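Local coordinates for protein magnesium transporter MgtE (PDB 2OUX) that probably carries magnesium ions across the cell membrane as a homodimer, and is represented here by its cytosolic part, an N domain followed by paired CBS domains, at residues S111-A114 with K115-L119; E83-P86 with S87-A90; E123-G126 with E127-L131; D91-A94 with E95-T98. All coordinates share one frame; numbering follows the deposited sequence.

Contact 1 of 4, residues S111-A114 with K115-L119; sequences SQKA and KYLSL
The Y116 ring and the Q112 amide run side by side on one flank of the helix, one turn apart, with their planes 53° apart. One face of the ring carries the lysine stem next to it in the chain: K115 CG sits over the ring centre, 3.9 Å above its plane. The Q112 chain passes along the ring's CE2 corner, where its CB lies 3.5 Å from Y116 CE2. Both side chains have CG beside the backbone N, chi1 -78° for Q112 and -66° for Y116. That shared setting points them the same way and brings their polar ends together. Q112 NE2 donates to Y116 OH at 2.7 Å, but the bond is bent and weak. The same NE2 also bonds K78 O, so the amide is tied to the chain outside this helix as well.

Behind the side chains, Y116 N bonds Q112 O at 2.8 Å and K115 N bonds S111 O at 3.0 Å, both nearly straight. The next two bonds are more bent: L117 N to K113 O at 3.2 Å, and S118 N to A114 O at 2.7 Å. K113 and L117 meet loosely through NZ and CD2.

The contact belongs to helix 110-118 of the MgtE N domain, mostly at the surface. Y116 is its buried member: it packs on A89 and L93 of helix 86-93 and on L81 of helix 79-83. Q112 touches A82 of that same short helix, and K113 touches L105 and N106 of helix 98-107.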
loop_
_atom_site.group_PDB
_atom_site.type_symbol
_atom_site.label_atom_id
_atom_site.label_comp_id
_atom_site.label_asym_id
_atom_site.label_seq_id
_atom_site.Cartn_x
_atom_site.Cartn_y
_atom_site.Cartn_z
ATOM N N SER A 111 -4.283 -29.693 19.961
ATOM C CA SER A 111 -5.055 -30.786 19.363
ATOM C C SER A 111 -5.738 -30.379 18.059
ATOM O O SER A 111 -5.534 -31.014 17.021
ATOM C CB SER A 111 -6.116 -31.296 20.344
ATOM O OG SER A 111 -5.520 -31.935 21.456
ATOM N N GLN A 112 -6.555 -29.327 18.119
ATOM C CA GLN A 112 -7.262 -28.840 16.935
ATOM C C GLN A 112 -6.287 -28.622 15.784
ATOM O O GLN A 112 -6.517 -29.083 14.666
ATOM C CB GLN A 112 -7.996 -27.523 17.239
ATOM C CG GLN A 112 -9.315 -27.677 17.997
ATOM C CD GLN A 112 -10.120 -26.377 18.065
ATOM O OE1 GLN A 112 -9.730 -25.419 18.742
ATOM N NE2 GLN A 112 -11.248 -26.341 17.358
ATOM N N LYS A 113 -5.192 -27.928 16.078
ATOM C CA LYS A 113 -4.163 -27.621 15.092
ATOM C C LYS A 113 -3.733 -28.833 14.257
ATOM O O LYS A 113 -3.606 -28.739 13.037
ATOM C CB LYS A 113 -2.950 -27.010 15.800
ATOM C CG LYS A 113 -1.822 -26.597 14.881
ATOM C CD LYS A 113 -0.686 -25.975 15.671
ATOM C CE LYS A 113 0.497 -25.656 14.771
ATOM N NZ LYS A 113 1.016 -26.882 14.090
ATOM N N ALA A 114 -3.518 -29.974 14.906
ATOM C CA ALA A 114 -3.109 -31.170 14.175
ATOM C C ALA A 114 -4.290 -31.796 13.452
ATOM O O ALA A 114 -4.160 -32.269 12.324
ATOM C CB ALA A 114 -2.487 -32.187 15.125
ATOM N N LYS A 115 -5.447 -31.792 14.105
ATOM C CA LYS A 115 -6.639 -32.383 13.516
ATOM C C LYS A 115 -7.040 -31.685 12.210
ATOM O O LYS A 115 -7.280 -32.349 11.201
ATOM C CB LYS A 115 -7.797 -32.357 14.530
ATOM C CG LYS A 115 -8.713 -31.154 14.433
ATOM C CD LYS A 115 -10.069 -31.538 13.843
ATOM C CE LYS A 115 -10.963 -32.188 14.888
ATOM N NZ LYS A 115 -11.210 -31.263 16.041
ATOM N N TYR A 116 -7.103 -30.353 12.222
ATOM C CA TYR A 116 -7.471 -29.610 11.017
ATOM C C TYR A 116 -6.385 -29.782 9.973
ATOM O O TYR A 116 -6.660 -29.945 8.788
ATOM C CB TYR A 116 -7.648 -28.123 11.319
ATOM C CG TYR A 116 -8.806 -27.814 12.233
ATOM C CD1 TYR A 116 -10.090 -28.277 11.947
ATOM C CD2 TYR A 116 -8.619 -27.066 13.392
ATOM C CE1 TYR A 116 -11.164 -27.999 12.799
ATOM C CE2 TYR A 116 -9.681 -26.783 14.244
ATOM C CZ TYR A 116 -10.949 -27.257 13.947
ATOM O OH TYR A 116 -11.992 -27.009 14.812
ATOM N N LEU A 117 -5.146 -29.749 10.436
ATOM C CA LEU A 117 -3.993 -29.902 9.568
ATOM C C LEU A 117 -4.005 -31.288 8.925
ATOM O O LEU A 117 -3.578 -31.462 7.786
ATOM C CB LEU A 117 -2.725 -29.708 10.396
ATOM C CG LEU A 117 -1.409 -29.396 9.696
ATOM C CD1 LEU A 117 -1.575 -28.221 8.731
ATOM C CD2 LEU A 117 -0.381 -29.076 10.761
ATOM N N SER A 118 -4.507 -32.274 9.660
ATOM C CA SER A 118 -4.572 -33.634 9.147
ATOM C C SER A 118 -5.611 -33.745 8.033
ATOM O O SER A 118 -5.458 -34.539 7.107
ATOM C CB SER A 118 -4.928 -34.610 10.271
ATOM O OG SER A 118 -6.284 -34.463 10.664
ATOM N N LEU A 119 -6.662 -32.938 8.126
ATOM C CA LEU A 119 -7.740 -32.952 7.139
ATOM C C LEU A 119 -7.345 -32.384 5.777
ATOM O O LEU A 119 -8.131 -32.439 4.828
ATOM C CB LEU A 119 -8.945 -32.177 7.685
ATOM C CG LEU A 119 -9.551 -32.744 8.973
ATOM C CD1 LEU A 119 -10.557 -31.778 9.565
ATOM C CD2 LEU A 119 -10.205 -34.074 8.665
#

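Contact 2 of 4, residues E83-P86 with S87-A90; sequences EMRP and SYAA
R85 O is the polar atom held twice at the start of this helix. A89 N gives it a good bond of 3.0 Å, with an N-H...O angle of 162°. Y88 N comes closer to R85 O, at 2.6 Å, but that bond is strongly bent and weak. One residue on, P86 O accepts from A90 N at 3.0 Å, and the regular helical pattern is under way.

The side chains before the helix fold over its first turn. M84 and Y88 cross at about a right angle. M84 CG lies 3.9 Å from Y88 CD2. M84, a selenomethionine here, makes a Met-aromatic contact at the ring edge through its selenium, with SE 5.4 Å from the Y88 ring centroid. Y88 has CG beside its carbonyl carbon (chi1 -176°). The ring therefore leads away from R85 toward P60 and L63 of helix 60-67, and passes the M84 chain with its CD2 side. Its OH bonds L58 O, which fixes the far end of the ring. At the other delta carbon, R85 NH2 lies 3.9 Å from Y88 CD1, oblique to the ring, with that carbon near the guanidinium plane. The two flat groups are turned 42° apart. M84 CB also meets A89 CB, 4.1 Å away.

R85 is the N-cap residue and P86 takes the first helical position, where a proline, having no N-H to offer, fits well. M84, just before the cap, meets A89 in the first turn, the residue pairing of a hydrophobic staple. The motif starts helix 86-93 of the MgtE N domain, away from the magnesium sites.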
loop_
_atom_site.group_PDB
_atom_site.type_symbol
_atom_site.label_atom_id
_atom_site.label_comp_id
_atom_site.label_asym_id
_atom_site.label_seq_id
_atom_site.Cartn_x
_atom_site.Cartn_y
_atom_site.Cartn_z
ATOM N N GLU A 83 -17.480 -25.264 15.952
ATOM C CA GLU A 83 -18.864 -25.353 15.499
ATOM C C GLU A 83 -18.963 -25.689 14.012
ATOM O O GLU A 83 -20.014 -26.109 13.530
ATOM C CB GLU A 83 -19.614 -24.048 15.802
ATOM C CG GLU A 83 -19.044 -22.805 15.142
ATOM C CD GLU A 83 -19.676 -21.521 15.665
ATOM O OE1 GLU A 83 -19.816 -21.384 16.899
ATOM O OE2 GLU A 83 -20.019 -20.640 14.850
HETATM N N MSE A 84 -17.869 -25.517 13.284
HETATM C CA MSE A 84 -17.860 -25.822 11.856
HETATM C C MSE A 84 -17.586 -27.300 11.647
HETATM O O MSE A 84 -16.942 -27.937 12.477
HETATM C CB MSE A 84 -16.765 -25.031 11.138
HETATM C CG MSE A 84 -17.107 -23.599 10.777
HETATM SE SE MSE A 84 -15.505 -22.597 10.318
HETATM C CE MSE A 84 -15.051 -23.407 8.667
ATOM N N ARG A 85 -18.077 -27.850 10.542
ATOM C CA ARG A 85 -17.820 -29.245 10.243
ATOM C C ARG A 85 -16.338 -29.297 9.917
ATOM O O ARG A 85 -15.868 -28.588 9.024
ATOM C CB ARG A 85 -18.622 -29.714 9.031
ATOM C CG ARG A 85 -20.105 -29.894 9.275
ATOM C CD ARG A 85 -20.807 -30.149 7.955
ATOM N NE ARG A 85 -20.484 -29.100 6.989
ATOM C CZ ARG A 85 -20.856 -29.106 5.712
ATOM N NH1 ARG A 85 -21.573 -30.112 5.229
ATOM N NH2 ARG A 85 -20.506 -28.101 4.918
ATOM N N PRO A 86 -15.583 -30.129 10.645
ATOM C CA PRO A 86 -14.142 -30.282 10.446
ATOM C C PRO A 86 -13.698 -30.157 8.993
ATOM O O PRO A 86 -12.742 -29.446 8.696
ATOM C CB PRO A 86 -13.869 -31.662 11.028
ATOM C CG PRO A 86 -14.790 -31.685 12.213
ATOM C CD PRO A 86 -16.078 -31.090 11.650
ATOM N N SER A 87 -14.387 -30.839 8.087
ATOM C CA SER A 87 -14.022 -30.776 6.679
ATOM C C SER A 87 -14.171 -29.358 6.127
ATOM O O SER A 87 -13.328 -28.887 5.365
ATOM C CB SER A 87 -14.886 -31.734 5.863
ATOM O OG SER A 87 -16.258 -31.410 6.003
ATOM N N TYR A 88 -15.248 -28.685 6.516
ATOM C CA TYR A 88 -15.513 -27.325 6.064
ATOM C C TYR A 88 -14.430 -26.379 6.593
ATOM O O TYR A 88 -13.900 -25.555 5.845
ATOM C CB TYR A 88 -16.891 -26.877 6.560
ATOM C CG TYR A 88 -17.332 -25.511 6.081
ATOM C CD1 TYR A 88 -17.804 -25.316 4.781
ATOM C CD2 TYR A 88 -17.322 -24.422 6.942
ATOM C CE1 TYR A 88 -18.256 -24.063 4.358
ATOM C CE2 TYR A 88 -17.763 -23.171 6.533
ATOM C CZ TYR A 88 -18.235 -22.995 5.246
ATOM O OH TYR A 88 -18.687 -21.750 4.864
ATOM N N ALA A 89 -14.110 -26.502 7.880
ATOM C CA ALA A 89 -13.084 -25.666 8.504
ATOM C C ALA A 89 -11.747 -25.826 7.789
ATOM O O ALA A 89 -11.085 -24.839 7.449
ATOM C CB ALA A 89 -12.937 -26.020 9.989
ATOM N N ALA A 90 -11.360 -27.075 7.552
ATOM C CA ALA A 90 -10.101 -27.363 6.882
ATOM C C ALA A 90 -10.029 -26.698 5.506
ATOM O O ALA A 90 -9.028 -26.071 5.165
ATOM C CB ALA A 90 -9.910 -28.879 6.752
#

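Contact 3 of 4, residues E123-G126 with E127-L131; sequences EEAG and EIKEL
K129 has CG beside its backbone N (chi1 -81°), and this setting lays the start of the chain against the A125 carbonyl. K129 CG is 3.5 Å from A125 O. The rest of the lysine chain is extended, and its CE passes A125 CB at 4.4 Å. E127 starts in a similar way but bends at chi2 (72°). The bend curls its carboxylate back over the preceding turn, toward the backbone of E123.

A water sits in the helix there. It donates to E124 O at 2.9 Å and accepts from I128 N at 2.8 Å. It also gives a long, weak bond to E127 OE1. The water thus takes the place of the direct bond between E124 O and I128 N, and the helix is kinked at this point.

Beyond the kink the direct bonds return. K129 N bonds A125 O at 2.8 Å. E130 N bonds G126 O at 3.3 Å, and K129 N adds a weak second bond to that oxygen. E130 CG rests 3.4 Å from G126 O. The I128 side chain packs instead on T98, A101 and L105 of helix 98-107, the helix that carries the metal-binding D99 and D103.

The chemistry is that of a water-inserted helix: an opened turn keeps its carbonyl and N-H satisfied through solvent. The carboxylates of E123 and E127 do not touch, and being exposed they would probably repel each other only mildly.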
loop_
_atom_site.group_PDB
_atom_site.type_symbol
_atom_site.label_atom_id
_atom_site.label_comp_id
_atom_site.label_asym_id
_atom_site.label_seq_id
_atom_site.Cartn_x
_atom_site.Cartn_y
_atom_site.Cartn_z
ATOM N N GLU A 123 -0.659 -30.925 -0.865
ATOM C CA GLU A 123 -0.557 -29.642 -1.544
ATOM C C GLU A 123 -1.268 -28.519 -0.786
ATOM O O GLU A 123 -0.833 -27.371 -0.813
ATOM C CB GLU A 123 -1.148 -29.747 -2.948
ATOM C CG GLU A 123 -1.078 -28.449 -3.733
ATOM C CD GLU A 123 -2.240 -28.289 -4.691
ATOM O OE1 GLU A 123 -2.428 -29.176 -5.556
ATOM O OE2 GLU A 123 -2.967 -27.274 -4.574
ATOM N N GLU A 124 -2.364 -28.856 -0.116
ATOM C CA GLU A 124 -3.140 -27.870 0.628
ATOM C C GLU A 124 -2.443 -27.377 1.890
ATOM O O GLU A 124 -2.643 -26.240 2.314
ATOM C CB GLU A 124 -4.504 -28.447 1.017
ATOM C CG GLU A 124 -5.268 -29.096 -0.122
ATOM C CD GLU A 124 -6.652 -29.547 0.297
ATOM O OE1 GLU A 124 -6.783 -30.120 1.401
ATOM O OE2 GLU A 124 -7.611 -29.338 -0.477
ATOM N N ALA A 125 -1.625 -28.229 2.493
ATOM C CA ALA A 125 -0.939 -27.850 3.719
ATOM C C ALA A 125 0.510 -27.429 3.500
ATOM O O ALA A 125 1.138 -26.865 4.401
ATOM C CB ALA A 125 -1.004 -28.996 4.713
ATOM N N GLY A 126 1.029 -27.694 2.304
ATOM C CA GLY A 126 2.409 -27.360 1.981
ATOM C C GLY A 126 2.972 -26.037 2.479
ATOM O O GLY A 126 3.880 -26.024 3.308
ATOM N N GLU A 127 2.450 -24.920 1.974
ATOM C CA GLU A 127 2.938 -23.604 2.382
ATOM C C GLU A 127 2.713 -23.333 3.867
ATOM O O GLU A 127 3.557 -22.731 4.530
ATOM C CB GLU A 127 2.269 -22.499 1.561
ATOM C CG GLU A 127 2.735 -22.393 0.115
ATOM C CD GLU A 127 2.245 -23.530 -0.748
ATOM O OE1 GLU A 127 1.063 -23.915 -0.613
ATOM O OE2 GLU A 127 3.035 -24.032 -1.578
ATOM N N ILE A 128 1.571 -23.773 4.384
ATOM C CA ILE A 128 1.260 -23.572 5.792
ATOM C C ILE A 128 2.316 -24.270 6.661
ATOM O O ILE A 128 2.718 -23.759 7.718
ATOM C CB ILE A 128 -0.134 -24.152 6.160
ATOM C CG1 ILE A 128 -1.257 -23.338 5.504
ATOM C CG2 ILE A 128 -0.276 -24.201 7.673
ATOM C CD1 ILE A 128 -1.211 -21.870 5.825
ATOM N N LYS A 129 2.761 -25.444 6.220
ATOM C CA LYS A 129 3.746 -26.190 6.990
ATOM C C LYS A 129 5.119 -25.540 7.005
ATOM O O LYS A 129 5.816 -25.597 8.016
ATOM C CB LYS A 129 3.836 -27.643 6.494
ATOM C CG LYS A 129 2.718 -28.527 7.061
ATOM C CD LYS A 129 2.888 -30.004 6.730
ATOM C CE LYS A 129 1.869 -30.842 7.498
ATOM N NZ LYS A 129 1.887 -32.286 7.115
ATOM N N GLU A 130 5.505 -24.904 5.904
ATOM C CA GLU A 130 6.805 -24.245 5.852
ATOM C C GLU A 130 6.858 -23.084 6.838
ATOM O O GLU A 130 7.702 -23.046 7.738
ATOM C CB GLU A 130 7.082 -23.698 4.455
ATOM C CG GLU A 130 7.028 -24.720 3.337
ATOM C CD GLU A 130 7.156 -24.068 1.971
ATOM O OE1 GLU A 130 6.347 -23.167 1.666
ATOM O OE2 GLU A 130 8.064 -24.449 1.204
ATOM N N LEU A 131 5.937 -22.142 6.672
ATOM C CA LEU A 131 5.909 -20.948 7.507
ATOM C C LEU A 131 5.660 -21.154 8.994
ATOM O O LEU A 131 5.896 -20.245 9.790
ATOM C CB LEU A 131 4.911 -19.933 6.933
ATOM C CG LEU A 131 5.407 -19.112 5.729
ATOM C CD1 LEU A 131 5.776 -20.028 4.570
ATOM C CD2 LEU A 131 4.315 -18.140 5.296
HETATM O O HOH W 1 -0.359 -24.450 2.518
#

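Contact 4 of 4, residues D91-A94 with E95-T98; sequences DMLA and EMYT
M96 folds back over the end of helix 86-93 and meets it along most of its length. Its CB faces the backbone, 3.8 Å from L93 O. CG comes closer and lies 3.3 Å from M92 O. CG stands beside the backbone N (chi1 -65°), and this directs the chain back along the helix end. The selenium then meets two side chains. M96 SE is 3.6 Å from M92 SE, a contact between two selenomethionines whose chains cross at a slant. It is also 4.0 Å from L93 CD2, and here the two chains lie alongside each other.

The backbone under this cluster is coming out of the helix. M96 N makes weak bonds to both M92 O and L93 O, and E95 N makes a weak one to M92 O. A water closes the turn by donating to L93 O at 2.8 Å and to M96 O at 2.9 Å. On another side of the turn E95 CG lies 3.2 Å from D91 O, while its carboxylate forms a salt bridge with K61.

The turn joins helix 86-93 to helix 98-107, which carries the magnesium ligand D99; Y97 is its N-cap residue. M92 and M96 pack on F67 and A64 of helix 60-67. L93 faces L104 and L105 of helix 98-107, and T98 reaches helix 122-131.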
loop_
_atom_site.group_PDB
_atom_site.type_symbol
_atom_site.label_atom_id
_atom_site.label_comp_id
_atom_site.label_asym_id
_atom_site.label_seq_id
_atom_site.Cartn_x
_atom_site.Cartn_y
_atom_site.Cartn_z
ATOM N N ASP A 91 -11.085 -26.837 4.714
ATOM C CA ASP A 91 -11.099 -26.232 3.387
ATOM C C ASP A 91 -10.952 -24.715 3.470
ATOM O O ASP A 91 -10.332 -24.082 2.607
ATOM C CB ASP A 91 -12.398 -26.575 2.658
ATOM C CG ASP A 91 -12.496 -28.041 2.309
ATOM O OD1 ASP A 91 -11.431 -28.687 2.199
ATOM O OD2 ASP A 91 -13.633 -28.541 2.128
HETATM N N MSE A 92 -11.529 -24.146 4.522
HETATM C CA MSE A 92 -11.499 -22.712 4.749
HETATM C C MSE A 92 -10.096 -22.269 5.165
HETATM O O MSE A 92 -9.636 -21.203 4.755
HETATM C CB MSE A 92 -12.536 -22.349 5.818
HETATM C CG MSE A 92 -12.755 -20.861 6.024
HETATM SE SE MSE A 92 -11.467 -20.065 7.223
HETATM C CE MSE A 92 -12.549 -20.036 8.829
ATOM N N LEU A 93 -9.417 -23.086 5.971
ATOM C CA LEU A 93 -8.063 -22.755 6.405
ATOM C C LEU A 93 -7.139 -22.818 5.198
ATOM O O LEU A 93 -6.203 -22.026 5.081
ATOM C CB LEU A 93 -7.569 -23.731 7.481
ATOM C CG LEU A 93 -8.074 -23.541 8.917
ATOM C CD1 LEU A 93 -7.852 -24.827 9.710
ATOM C CD2 LEU A 93 -7.361 -22.359 9.574
ATOM N N ALA A 94 -7.423 -23.754 4.299
ATOM C CA ALA A 94 -6.624 -23.932 3.095
ATOM C C ALA A 94 -6.825 -22.808 2.078
ATOM O O ALA A 94 -6.040 -22.669 1.141
ATOM C CB ALA A 94 -6.953 -25.271 2.448
ATOM N N GLU A 95 -7.869 -22.007 2.260
ATOM C CA GLU A 95 -8.149 -20.912 1.335
ATOM C C GLU A 95 -7.677 -19.552 1.836
ATOM O O GLU A 95 -7.561 -18.614 1.059
ATOM C CB GLU A 95 -9.650 -20.841 1.030
ATOM C CG GLU A 95 -10.172 -21.962 0.154
ATOM C CD GLU A 95 -9.408 -22.087 -1.151
ATOM O OE1 GLU A 95 -8.938 -21.055 -1.682
ATOM O OE2 GLU A 95 -9.284 -23.221 -1.656
HETATM N N MSE A 96 -7.420 -19.439 3.134
HETATM C CA MSE A 96 -6.962 -18.176 3.704
HETATM C C MSE A 96 -5.549 -17.914 3.215
HETATM O O MSE A 96 -4.899 -18.806 2.673
HETATM C CB MSE A 96 -6.925 -18.251 5.238
HETATM C CG MSE A 96 -8.270 -18.424 5.932
HETATM SE SE MSE A 96 -8.116 -18.810 7.848
HETATM C CE MSE A 96 -7.342 -17.139 8.453
ATOM N N TYR A 97 -5.070 -16.688 3.386
ATOM C CA TYR A 97 -3.688 -16.409 3.014
ATOM C C TYR A 97 -2.857 -17.127 4.064
ATOM O O TYR A 97 -3.185 -17.107 5.258
ATOM C CB TYR A 97 -3.401 -14.909 3.029
ATOM C CG TYR A 97 -4.003 -14.226 1.840
ATOM C CD1 TYR A 97 -3.527 -14.488 0.554
ATOM C CD2 TYR A 97 -5.090 -13.365 1.984
ATOM C CE1 TYR A 97 -4.121 -13.914 -0.565
ATOM C CE2 TYR A 97 -5.696 -12.782 0.868
ATOM C CZ TYR A 97 -5.206 -13.065 -0.401
ATOM O OH TYR A 97 -5.799 -12.510 -1.508
ATOM N N THR A 98 -1.795 -17.778 3.614
ATOM C CA THR A 98 -0.936 -18.533 4.505
ATOM C C THR A 98 -0.556 -17.844 5.814
ATOM O O THR A 98 -0.658 -18.438 6.877
ATOM C CB THR A 98 0.317 -18.951 3.772
ATOM O OG1 THR A 98 -0.064 -19.543 2.517
ATOM C CG2 THR A 98 1.107 -19.968 4.607
HETATM O O HOH W 2 -3.805 -21.071 4.018
#

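All four contacts are local and lie in the helical N domain. Contacts 2 and 4 share helix 86-93, one at its start and the other at its end, and M84 touches M92 between them. Both are partly buried, with apolar selenomethionine packing, but contact 2 has a carbonyl with one good bond and one weak one where contact 4 has weak bonds and a water. Contact 1 is more exposed and its one side-chain hydrogen bond across the segments is weak, yet its one buried side chain joins it to contacts 2 and 4. Contact 3, partly buried and opened by water, meets contact 1 through L117 and contact 4 through T98. Contacts 3 and 4 lie nearer the magnesium sites.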